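Local coordinates for protein succinate-semialdehyde dehydrogenase (Streptococcus pyogenes MGAS1882, PDB 4OGD) that probably oxidises succinic semialdehyde to succinate, with NADP+ as its cofactor, as a member of the aldehyde dehydrogenase family, at residues A[151-165]-A[179-191]. Residues are numbered along the deposited sequence; the frame is centred on the assembly and turned at random.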
ATOM      1  N   PRO A 151     -12.036  -6.714 -12.072  1.00  6.16           N
ATOM      2  CA  PRO A 151     -13.316  -7.224 -11.563  1.00  6.48           C
ATOM      3  C   PRO A 151     -13.288  -7.276 -10.032  1.00  6.39           C
ATOM      4  O   PRO A 151     -12.210  -7.419  -9.441  1.00  8.50           O
ATOM      5  CB  PRO A 151     -13.390  -8.646 -12.152  1.00  7.75           C
ATOM      6  CG  PRO A 151     -12.478  -8.610 -13.363  1.00  7.31           C
ATOM      7  CD  PRO A 151     -11.335  -7.716 -12.901  1.00  6.23           C
ATOM      8  N   MET A 152     -14.447  -7.150  -9.394  1.00  6.75           N
ATOM      9  CA  MET A 152     -14.500  -7.059  -7.941  1.00  6.22           C
ATOM     10  C   MET A 152     -15.399  -8.145  -7.355  1.00  6.61           C
ATOM     11  O   MET A 152     -16.425  -8.523  -7.944  1.00  8.38           O
ATOM     12  CB  MET A 152     -15.006  -5.665  -7.550  1.00  7.81           C
ATOM     13  CG  MET A 152     -15.231  -5.429  -6.065  1.00  7.84           C
ATOM     14  SD  MET A 152     -15.372  -3.656  -5.717  1.00 10.72           S
ATOM     15  CE  MET A 152     -13.665  -3.177  -5.952  1.00  9.41           C
ATOM     16  N   VAL A 153     -14.999  -8.673  -6.206  1.00  5.44           N
ATOM     17  CA  VAL A 153     -15.892  -9.507  -5.407  1.00  6.57           C
ATOM     18  C   VAL A 153     -16.060  -8.809  -4.068  1.00  8.42           C
ATOM     19  O   VAL A 153     -15.106  -8.216  -3.536  1.00  6.83           O
ATOM     20  CB  VAL A 153     -15.390 -10.968  -5.259  1.00  6.55           C
ATOM     21  CG1 VAL A 153     -15.368 -11.653  -6.624  1.00  7.46           C
ATOM     22  CG2 VAL A 153     -13.999 -11.014  -4.630  1.00  8.91           C
ATOM     23  N   LEU A 154     -17.287  -8.844  -3.551  1.00  7.62           N
ATOM     24  CA  LEU A 154     -17.677  -8.033  -2.399  1.00  7.02           C
ATOM     25  C   LEU A 154     -18.114  -8.872  -1.214  1.00  9.13           C
ATOM     26  O   LEU A 154     -19.027  -9.697  -1.325  1.00  8.87           O
ATOM     27  CB  LEU A 154     -18.833  -7.118  -2.796  1.00  8.32           C
ATOM     28  CG  LEU A 154     -19.544  -6.391  -1.650  1.00  7.06           C
ATOM     29  CD1 LEU A 154     -18.603  -5.367  -1.014  1.00  8.19           C
ATOM     30  CD2 LEU A 154     -20.812  -5.716  -2.160  1.00  9.39           C
ATOM     31  N   LYS A 155     -17.461  -8.668  -0.076  1.00  7.61           N
ATOM     32  CA  LYS A 155     -17.960  -9.208   1.175  1.00  8.77           C
ATOM     33  C   LYS A 155     -18.483  -8.036   1.995  1.00  9.72           C
ATOM     34  O   LYS A 155     -17.710  -7.190   2.447  1.00  8.72           O
ATOM     35  CB  LYS A 155     -16.850  -9.959   1.911  1.00 10.34           C
ATOM     36  CG  LYS A 155     -17.364 -10.947   2.948  1.00 20.85           C
ATOM     37  CD  LYS A 155     -17.416 -10.315   4.309  1.00 21.21           C
ATOM     38  CE  LYS A 155     -18.151 -11.213   5.304  1.00 18.73           C
ATOM     39  NZ  LYS A 155     -19.303 -10.481   5.908  1.00 16.44           N
ATOM     40  N   HIS A 156     -19.800  -7.974   2.157  1.00  7.24           N
ATOM     41  CA  HIS A 156     -20.439  -6.878   2.870  1.00  8.75           C
ATOM     42  C   HIS A 156     -20.799  -7.285   4.292  1.00 10.00           C
ATOM     43  O   HIS A 156     -20.677  -8.449   4.659  1.00 11.30           O
ATOM     44  CB  HIS A 156     -21.696  -6.424   2.109  1.00  8.22           C
ATOM     45  CG  HIS A 156     -21.903  -4.939   2.117  1.00 10.83           C
ATOM     46  ND1 HIS A 156     -21.672  -4.159   3.229  1.00 12.44           N
ATOM     47  CD2 HIS A 156     -22.302  -4.090   1.140  1.00 10.47           C
ATOM     48  CE1 HIS A 156     -21.916  -2.894   2.936  1.00 13.22           C
ATOM     49  NE2 HIS A 156     -22.306  -2.824   1.676  1.00 11.49           N
ATOM     50  N   ALA A 157     -21.235  -6.314   5.090  1.00  9.17           N
ATOM     51  CA  ALA A 157     -21.644  -6.557   6.474  1.00 10.45           C
ATOM     52  C   ALA A 157     -22.806  -7.533   6.539  1.00 10.97           C
ATOM     53  O   ALA A 157     -23.676  -7.535   5.667  1.00  9.45           O
ATOM     54  CB  ALA A 157     -22.028  -5.252   7.147  1.00 10.61           C
ATOM     55  N   SER A 158     -22.825  -8.347   7.589  1.00  8.85           N
ATOM     56  CA  SER A 158     -23.881  -9.338   7.766  1.00 11.38           C
ATOM     57  C   SER A 158     -25.266  -8.712   7.869  1.00 11.09           C
ATOM     58  O   SER A 158     -26.270  -9.342   7.530  1.00 12.24           O
ATOM     59  CB  SER A 158     -23.608 -10.189   9.009  1.00 12.33           C
ATOM     60  OG  SER A 158     -23.677  -9.411  10.185  1.00 15.33           O
ATOM     61  N   ILE A 159     -25.324  -7.470   8.338  1.00 10.06           N
ATOM     62  CA  ILE A 159     -26.614  -6.816   8.545  1.00 11.27           C
ATOM     63  C   ILE A 159     -27.107  -5.983   7.361  1.00 10.01           C
ATOM     64  O   ILE A 159     -28.218  -5.447   7.409  1.00 13.23           O
ATOM     65  CB  ILE A 159     -26.634  -5.946   9.820  1.00 11.36           C
ATOM     66  CG1 ILE A 159     -25.639  -4.787   9.713  1.00 10.56           C
ATOM     67  CG2 ILE A 159     -26.377  -6.805  11.047  1.00 11.35           C
ATOM     68  CD1 ILE A 159     -25.948  -3.637  10.656  1.00 10.64           C
ATOM     69  N   CYS A 160     -26.316  -5.873   6.294  1.00 10.13           N
ATOM     70  CA  CYS A 160     -26.849  -5.201   5.103  1.00 12.99           C
ATOM     71  C   CYS A 160     -26.813  -6.072   3.836  1.00  9.38           C
ATOM     72  O   CYS A 160     -26.274  -5.676   2.801  1.00 10.87           O
ATOM     73  CB  CYS A 160     -26.227  -3.811   4.891  1.00 14.55           C
ATOM     74  SG  CYS A 160     -24.446  -3.751   4.696  1.00 17.44           S
ATOM     75  N   PRO A 161     -27.417  -7.263   3.910  1.00  9.86           N
ATOM     76  CA  PRO A 161     -27.343  -8.160   2.758  1.00  9.42           C
ATOM     77  C   PRO A 161     -28.207  -7.712   1.581  1.00  9.26           C
ATOM     78  O   PRO A 161     -27.853  -8.023   0.452  1.00 10.92           O
ATOM     79  CB  PRO A 161     -27.842  -9.491   3.324  1.00 13.12           C
ATOM     80  CG  PRO A 161     -28.776  -9.094   4.428  1.00 12.69           C
ATOM     81  CD  PRO A 161     -28.232  -7.825   5.006  1.00 12.58           C
ATOM     82  N   ARG A 162     -29.309  -7.004   1.819  1.00 10.38           N
ATOM     83  CA  ARG A 162     -30.103  -6.516   0.690  1.00 10.40           C
ATOM     84  C   ARG A 162     -29.371  -5.394  -0.046  1.00  9.60           C
ATOM     85  O   ARG A 162     -29.398  -5.333  -1.277  1.00 12.31           O
ATOM     86  CB  ARG A 162     -31.497  -6.059   1.134  1.00  9.27           C
ATOM     87  CG  ARG A 162     -32.379  -5.573  -0.010  1.00 10.43           C
ATOM     88  CD  ARG A 162     -32.650  -6.628  -1.076  1.00 15.02           C
ATOM     89  NE  ARG A 162     -33.475  -6.036  -2.125  1.00 13.01           N
ATOM     90  CZ  ARG A 162     -33.246  -6.146  -3.429  1.00 10.61           C
ATOM     91  NH1 ARG A 162     -32.230  -6.865  -3.881  1.00 14.81           N
ATOM     92  NH2 ARG A 162     -34.058  -5.538  -4.287  1.00 17.93           N
ATOM     93  N   SER A 163     -28.696  -4.528   0.704  1.00  9.25           N
ATOM     94  CA  SER A 163     -27.866  -3.492   0.089  1.00  9.83           C
ATOM     95  C   SER A 163     -26.824  -4.148  -0.814  1.00 10.01           C
ATOM     96  O   SER A 163     -26.636  -3.744  -1.963  1.00  8.45           O
ATOM     97  CB  SER A 163     -27.182  -2.630   1.158  1.00 10.00           C
ATOM     98  OG  SER A 163     -28.132  -1.975   2.000  1.00  8.74           O
ATOM     99  N   ALA A 164     -26.170  -5.187  -0.297  1.00  8.43           N
ATOM    100  CA  ALA A 164     -25.090  -5.851  -1.016  1.00 10.20           C
ATOM    101  C   ALA A 164     -25.608  -6.550  -2.256  1.00  9.98           C
ATOM    102  O   ALA A 164     -25.020  -6.454  -3.332  1.00  9.47           O
ATOM    103  CB  ALA A 164     -24.402  -6.857  -0.107  1.00 10.72           C
ATOM    104  N   GLN A 165     -26.701  -7.284  -2.096  1.00  7.51           N
ATOM    105  CA  GLN A 165     -27.278  -8.014  -3.215  1.00  9.57           C
ATOM    106  C   GLN A 165     -27.778  -7.065  -4.305  1.00  9.00           C
ATOM    107  O   GLN A 165     -27.540  -7.287  -5.494  1.00  8.20           O
ATOM    108  CB  GLN A 165     -28.430  -8.878  -2.713  1.00 10.17           C
ATOM    109  CG  GLN A 165     -29.251  -9.511  -3.823  1.00 14.50           C
ATOM    110  CD  GLN A 165     -30.502 -10.180  -3.295  1.00 15.26           C
ATOM    111  OE1 GLN A 165     -31.444  -9.513  -2.849  1.00 14.63           O
ATOM    112  NE2 GLN A 165     -30.517 -11.509  -3.336  1.00 17.66           N
ATOM    113  N   GLY A 179     -19.781 -10.547 -13.477  1.00  9.24           N
ATOM    114  CA  GLY A 179     -18.448 -10.667 -12.920  1.00 10.02           C
ATOM    115  C   GLY A 179     -17.815  -9.319 -12.635  1.00 10.14           C
ATOM    116  O   GLY A 179     -16.810  -9.249 -11.922  1.00  9.88           O
ATOM    117  N   SER A 180     -18.377  -8.243 -13.190  1.00  8.39           N
ATOM    118  CA  SER A 180     -17.841  -6.902 -12.925  1.00  7.28           C
ATOM    119  C   SER A 180     -17.818  -6.627 -11.414  1.00 10.87           C
ATOM    120  O   SER A 180     -16.828  -6.125 -10.865  1.00  8.85           O
ATOM    121  CB  SER A 180     -18.643  -5.825 -13.667  1.00  8.05           C
ATOM    122  OG  SER A 180     -18.473  -5.948 -15.075  1.00  8.31           O
ATOM    123  N   ILE A 181     -18.915  -6.959 -10.751  1.00  8.30           N
ATOM    124  CA  ILE A 181     -18.917  -7.074  -9.300  1.00  8.05           C
ATOM    125  C   ILE A 181     -19.849  -8.211  -8.899  1.00 10.33           C
ATOM    126  O   ILE A 181     -20.915  -8.393  -9.495  1.00 10.84           O
ATOM    127  CB  ILE A 181     -19.284  -5.732  -8.590  1.00  6.34           C
ATOM    128  CG1 ILE A 181     -19.031  -5.843  -7.079  1.00  7.15           C
ATOM    129  CG2 ILE A 181     -20.725  -5.311  -8.888  1.00  8.70           C
ATOM    130  CD1 ILE A 181     -19.079  -4.507  -6.353  1.00  6.34           C
ATOM    131  N   THR A 182     -19.435  -9.004  -7.919  1.00  7.98           N
ATOM    132  CA  THR A 182     -20.277 -10.089  -7.434  1.00  8.01           C
ATOM    133  C   THR A 182     -20.318 -10.055  -5.919  1.00  9.08           C
ATOM    134  O   THR A 182     -19.274 -10.034  -5.252  1.00  8.34           O
ATOM    135  CB  THR A 182     -19.759 -11.456  -7.889  1.00  9.04           C
ATOM    136  OG1 THR A 182     -19.589 -11.457  -9.312  1.00  9.91           O
ATOM    137  CG2 THR A 182     -20.738 -12.563  -7.493  1.00  9.16           C
ATOM    138  N   ASN A 183     -21.524 -10.037  -5.369  1.00  8.05           N
ATOM    139  CA  ASN A 183     -21.674 -10.099  -3.927  1.00  9.55           C
ATOM    140  C   ASN A 183     -21.409 -11.520  -3.421  1.00  9.34           C
ATOM    141  O   ASN A 183     -21.843 -12.499  -4.034  1.00 10.30           O
ATOM    142  CB  ASN A 183     -23.076  -9.654  -3.513  1.00  9.69           C
ATOM    143  CG  ASN A 183     -23.285  -9.776  -2.032  1.00 10.28           C
ATOM    144  OD1 ASN A 183     -22.493  -9.256  -1.249  1.00 10.73           O
ATOM    145  ND2 ASN A 183     -24.317 -10.516  -1.629  1.00 11.00           N
ATOM    146  N   LEU A 184     -20.699 -11.633  -2.302  1.00  8.26           N
ATOM    147  CA  LEU A 184     -20.402 -12.940  -1.718  1.00  8.45           C
ATOM    148  C   LEU A 184     -21.018 -13.094  -0.329  1.00  9.79           C
ATOM    149  O   LEU A 184     -20.525 -12.511   0.643  1.00 10.79           O
ATOM    150  CB  LEU A 184     -18.887 -13.143  -1.608  1.00  9.10           C
ATOM    151  CG  LEU A 184     -17.993 -12.793  -2.792  1.00  7.68           C
ATOM    152  CD1 LEU A 184     -16.537 -13.041  -2.413  1.00 10.88           C
ATOM    153  CD2 LEU A 184     -18.366 -13.601  -4.028  1.00  9.82           C
ATOM    154  N   PHE A 185     -22.096 -13.867  -0.224  1.00 12.09           N
ATOM    155  CA  PHE A 185     -22.653 -14.183   1.085  1.00 11.46           C
ATOM    156  C   PHE A 185     -21.826 -15.327   1.663  1.00 13.80           C
ATOM    157  O   PHE A 185     -22.232 -16.489   1.613  1.00 12.58           O
ATOM    158  CB  PHE A 185     -24.132 -14.584   0.977  1.00 10.92           C
ATOM    159  CG  PHE A 185     -25.076 -13.423   0.735  1.00 10.34           C
ATOM    160  CD1 PHE A 185     -24.933 -12.230   1.434  1.00 10.52           C
ATOM    161  CD2 PHE A 185     -26.110 -13.533  -0.184  1.00  9.56           C
ATOM    162  CE1 PHE A 185     -25.793 -11.171   1.217  1.00 13.45           C
ATOM    163  CE2 PHE A 185     -26.985 -12.473  -0.403  1.00 11.98           C
ATOM    164  CZ  PHE A 185     -26.825 -11.291   0.299  1.00 11.09           C
ATOM    165  N   ILE A 186     -20.648 -15.003   2.193  1.00 10.09           N
ATOM    166  CA  ILE A 186     -19.707 -16.031   2.630  1.00 12.85           C
ATOM    167  C   ILE A 186     -19.257 -15.901   4.087  1.00 12.50           C
ATOM    168  O   ILE A 186     -19.423 -14.853   4.726  1.00 11.89           O
ATOM    169  CB  ILE A 186     -18.453 -16.077   1.723  1.00 12.46           C
ATOM    170  CG1 ILE A 186     -17.800 -14.693   1.650  1.00 10.43           C
ATOM    171  CG2 ILE A 186     -18.819 -16.590   0.325  1.00 12.36           C
ATOM    172  CD1 ILE A 186     -16.434 -14.703   0.975  1.00 12.24           C
ATOM    173  N   SER A 187     -18.673 -16.979   4.601  1.00 12.74           N
ATOM    174  CA  SER A 187     -18.179 -17.026   5.973  1.00 15.77           C
ATOM    175  C   SER A 187     -16.788 -16.427   6.032  1.00 16.75           C
ATOM    176  O   SER A 187     -16.156 -16.226   5.000  1.00 11.95           O
ATOM    177  CB  SER A 187     -18.087 -18.473   6.432  1.00 13.47           C
ATOM    178  OG  SER A 187     -17.091 -19.146   5.686  1.00 14.17           O
ATOM    179  N   TYR A 188     -16.306 -16.162   7.240  1.00 16.94           N
ATOM    180  CA  TYR A 188     -14.955 -15.637   7.420  1.00 18.25           C
ATOM    181  C   TYR A 188     -13.913 -16.616   6.894  1.00 18.41           C
ATOM    182  O   TYR A 188     -12.876 -16.211   6.371  1.00 15.07           O
ATOM    183  CB  TYR A 188     -14.676 -15.351   8.896  1.00 22.83           C
ATOM    184  CG  TYR A 188     -15.479 -14.215   9.483  1.00 33.56           C
ATOM    185  CD1 TYR A 188     -16.011 -13.214   8.674  1.00 31.82           C
ATOM    186  CD2 TYR A 188     -15.705 -14.140  10.853  1.00 41.76           C
ATOM    187  CE1 TYR A 188     -16.749 -12.169   9.217  1.00 40.07           C
ATOM    188  CE2 TYR A 188     -16.439 -13.103  11.404  1.00 40.58           C
ATOM    189  CZ  TYR A 188     -16.959 -12.121  10.582  1.00 40.54           C
ATOM    190  OH  TYR A 188     -17.688 -11.090  11.133  1.00 47.67           O
ATOM    191  N   ASP A 189     -14.188 -17.910   7.029  1.00 16.83           N
ATOM    192  CA  ASP A 189     -13.256 -18.913   6.533  1.00 15.92           C
ATOM    193  C   ASP A 189     -13.182 -18.874   5.011  1.00 14.47           C
ATOM    194  O   ASP A 189     -12.113 -19.049   4.435  1.00 16.14           O
ATOM    195  CB  ASP A 189     -13.642 -20.306   7.024  1.00 21.19           C
ATOM    196  CG  ASP A 189     -13.479 -20.457   8.522  1.00 29.97           C
ATOM    197  OD1 ASP A 189     -12.505 -19.899   9.073  1.00 31.93           O
ATOM    198  OD2 ASP A 189     -14.325 -21.132   9.145  1.00 32.85           O
ATOM    199  N   GLN A 190     -14.321 -18.631   4.368  1.00 11.96           N
ATOM    200  CA  GLN A 190     -14.342 -18.480   2.921  1.00 12.39           C
ATOM    201  C   GLN A 190     -13.617 -17.204   2.504  1.00 10.67           C
ATOM    202  O   GLN A 190     -12.964 -17.178   1.460  1.00 10.67           O
ATOM    203  CB  GLN A 190     -15.778 -18.501   2.389  1.00 11.87           C
ATOM    204  CG  GLN A 190     -16.391 -19.905   2.369  1.00 16.98           C
ATOM    205  CD  GLN A 190     -17.866 -19.900   2.024  1.00 15.09           C
ATOM    206  OE1 GLN A 190     -18.655 -19.154   2.613  1.00 13.07           O
ATOM    207  NE2 GLN A 190     -18.254 -20.740   1.065  1.00 17.14           N
ATOM    208  N   VAL A 191     -13.721 -16.157   3.322  1.00 10.89           N
ATOM    209  CA  VAL A 191     -12.997 -14.917   3.043  1.00 11.96           C
ATOM    210  C   VAL A 191     -11.497 -15.202   3.010  1.00 10.73           C
ATOM    211  O   VAL A 191     -10.787 -14.730   2.125  1.00 10.38           O
ATOM    212  CB  VAL A 191     -13.300 -13.817   4.076  1.00 10.27           C
ATOM    213  CG1 VAL A 191     -12.370 -12.625   3.877  1.00 10.06           C
ATOM    214  CG2 VAL A 191     -14.748 -13.362   3.962  1.00 13.01           C
TER
HETATM  215  O   HOH W   1     -16.975 -10.735  -9.699  1.00  9.20           O
HETATM  216  O   HOH W   2     -21.720 -10.000   1.293  1.00  8.56           O
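M152 and L154 trade backbone bonds with S180, T182 and L184, pairing strands 152-155 and 181-183 in parallel. M152 N takes S180 O, L154 N takes T182 O at 2.9 Å, and M152 O and L154 O accept from T182 N and L184 N. Alternating side chains divide between two faces. On one, M152 and I181 lie alongside each other, their ends running in one direction: CG of M152 and CG1 of I181 both stand anti to their own backbone N (chi1 175° and -170°), which aligns the two chains and brings SD of M152 to 3.9 Å from CD1 of I181. Unbranched thioether and long isoleucine arm fill this buried layer without polar needs. V153, on the other face, sets its CB 3.7 Å from CD1 of L184.

Packing is tightest where helix 161-165 descends on N183. The small methyl of A164 admits the amide closely, its CB 3.3 Å from N183 OD1, while N183 ND2 lies over the centre of the F185 ring, 3.2 Å above its plane. A water donates to OD1 of N183 (2.8 Å) and to L184 O and accepts from H156 N. P161 suits the first turn of the helix, where its missing N-H costs nothing, and its CB meets CE1 of F185 at 3.4 Å.

On the V191 side the stem of K155 is still well buried, crossing V191 at about a right angle, CG to CG2 3.7 Å, before its amine reaches H156 O; the contact thins only toward exposed Y188, whose ring edge lies near CE of K155.

With helix 161-173 as the connection, the strands form a beta-alpha-beta unit of the Rossmann-like cofactor-binding domain. Strand 181-183 is the outermost strand of the sheet within this chain, strand 152-155 bonds onward to strand 124-128, and helices 136-148 and 22-41 pack against M152 and V153 respectively.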